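Local coordinates for down syndrome cell adhesion molecule, isoform AK (Drosophila melanogaster, PDB 4WVR), which probably mediates isoform-specific homophilic cell adhesion, this chain being its seventh immunoglobulin domain in one isoform, at residues P19-G23 / A73-D77. Numbering follows the deposited sequence.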
loop_
_atom_site.group_PDB
_atom_site.type_symbol
_atom_site.label_atom_id
_atom_site.label_comp_id
_atom_site.label_asym_id
_atom_site.label_seq_id
_atom_site.Cartn_x
_atom_site.Cartn_y
_atom_site.Cartn_z
ATOM N N PRO A 19 -15.679 5.177 -7.770
ATOM C CA PRO A 19 -15.942 3.742 -7.902
ATOM C C PRO A 19 -14.923 3.074 -8.815
ATOM O O PRO A 19 -14.445 3.688 -9.768
ATOM C CB PRO A 19 -17.346 3.696 -8.513
ATOM C CG PRO A 19 -17.980 4.970 -8.078
ATOM C CD PRO A 19 -16.873 5.985 -8.077
ATOM N N VAL A 20 -14.594 1.824 -8.513
ATOM C CA VAL A 20 -13.582 1.094 -9.256
ATOM C C VAL A 20 -14.247 0.135 -10.241
ATOM O O VAL A 20 -15.287 -0.448 -9.939
ATOM C CB VAL A 20 -12.653 0.319 -8.295
ATOM C CG1 VAL A 20 -11.578 -0.417 -9.055
ATOM C CG2 VAL A 20 -12.027 1.274 -7.285
ATOM N N ASN A 21 -13.662 -0.011 -11.426
ATOM C CA ASN A 21 -14.173 -0.960 -12.403
ATOM C C ASN A 21 -13.760 -2.385 -12.074
ATOM O O ASN A 21 -12.728 -2.616 -11.439
ATOM C CB ASN A 21 -13.701 -0.597 -13.811
ATOM C CG ASN A 21 -14.456 0.579 -14.394
ATOM O OD1 ASN A 21 -13.858 1.559 -14.834
ATOM N ND2 ASN A 21 -15.781 0.486 -14.395
ATOM N N THR A 22 -14.578 -3.340 -12.507
ATOM C CA THR A 22 -14.265 -4.751 -12.345
ATOM C C THR A 22 -12.971 -5.100 -13.075
ATOM O O THR A 22 -12.762 -4.685 -14.214
ATOM C CB THR A 22 -15.411 -5.643 -12.867
ATOM O OG1 THR A 22 -16.585 -5.419 -12.079
ATOM C CG2 THR A 22 -15.033 -7.110 -12.784
ATOM N N GLY A 23 -12.098 -5.845 -12.406
ATOM C CA GLY A 23 -10.850 -6.277 -13.005
ATOM C C GLY A 23 -9.653 -5.435 -12.608
ATOM O O GLY A 23 -8.512 -5.800 -12.887
ATOM N N ALA A 73 -7.663 -8.647 -8.688
ATOM C CA ALA A 73 -8.686 -8.432 -9.707
ATOM C C ALA A 73 -10.027 -8.156 -9.040
ATOM O O ALA A 73 -10.704 -9.078 -8.585
ATOM C CB ALA A 73 -8.788 -9.634 -10.633
ATOM N N VAL A 74 -10.402 -6.884 -8.981
ATOM C CA VAL A 74 -11.623 -6.475 -8.296
ATOM C C VAL A 74 -12.877 -6.993 -8.994
ATOM O O VAL A 74 -13.048 -6.817 -10.198
ATOM C CB VAL A 74 -11.717 -4.940 -8.187
ATOM C CG1 VAL A 74 -13.088 -4.522 -7.671
ATOM C CG2 VAL A 74 -10.608 -4.397 -7.286
ATOM N N GLU A 75 -13.739 -7.646 -8.222
ATOM C CA GLU A 75 -15.069 -8.031 -8.677
ATOM C C GLU A 75 -16.106 -7.285 -7.845
ATOM O O GLU A 75 -15.766 -6.647 -6.846
ATOM C CB GLU A 75 -15.273 -9.542 -8.558
ATOM C CG GLU A 75 -14.313 -10.372 -9.396
ATOM C CD GLU A 75 -14.412 -11.852 -9.088
ATOM O OE1 GLU A 75 -15.030 -12.206 -8.060
ATOM O OE2 GLU A 75 -13.876 -12.663 -9.873
ATOM N N GLN A 76 -17.369 -7.366 -8.245
ATOM C CA GLN A 76 -18.427 -6.677 -7.516
ATOM C C GLN A 76 -18.637 -7.285 -6.130
ATOM O O GLN A 76 -19.170 -6.636 -5.232
ATOM C CB GLN A 76 -19.728 -6.702 -8.323
ATOM C CG GLN A 76 -19.637 -5.909 -9.621
ATOM C CD GLN A 76 -20.991 -5.635 -10.239
ATOM O OE1 GLN A 76 -22.028 -5.899 -9.630
ATOM N NE2 GLN A 76 -20.990 -5.077 -11.445
ATOM N N ASP A 77 -18.201 -8.530 -5.961
ATOM C CA ASP A 77 -18.244 -9.206 -4.667
ATOM C C ASP A 77 -17.375 -8.519 -3.609
ATOM O O ASP A 77 -17.544 -8.746 -2.411
ATOM C CB ASP A 77 -17.800 -10.662 -4.823
ATOM C CG ASP A 77 -18.941 -11.586 -5.199
ATOM O OD1 ASP A 77 -20.028 -11.082 -5.554
ATOM O OD2 ASP A 77 -18.749 -12.820 -5.140
#
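In Thr-22, chi1 of -64° holds OG1 beside the backbone N and swings CG2 anti to it; this methyl lies 3.3 Å from the carbonyl O of Val-74. OG1 has its nearest approach to Gln-76 at CG, 3.9 Å away. The Thr-22 and Gln-76 side chains cross at about a right angle. Val-74 carries CG1 anti to its own N, and its CG2 comes within 4.5 Å of Val-20 CG1, a loose apolar contact on the buried side.

The backbone supplies the one hydrogen bond between the segments. Gly-23 N donates to Val-74 O at 2.6 Å. The bond is short and fairly straight, 161° at the hydrogen, and lies in the carbonyl plane. Thr-22 CA adds a CH...O contact of 3.2 Å to the same oxygen, so Val-74 O meets the N-H of Gly-23 and, from Thr-22, both CA and the CG2 methyl. Gly-23 has a positive phi of 99°, a backbone region that glycine enters easily.

Val-101 touches the side chains of Thr-22, Val-74 and Gln-76. Backbone hydrogen bonds tie Val-20 to Lys-100 and Asn-102, and Val-74 to Glu-24. Beyond the contact, Glu-75 N hydrogen-bonds His-78 ND1.

Residues 19-23 are loop and lead into strand 26-31 (B). The segment 73-77 belongs to the connection from strand 66-71 (E) to strand 80-87 (F), which passes between the two sheets and enters a 3-10 turn at Gln-76. The E-F loop of the immunoglobulin beta-sandwich here packs on the segment that leads into strand B, at one end of the domain.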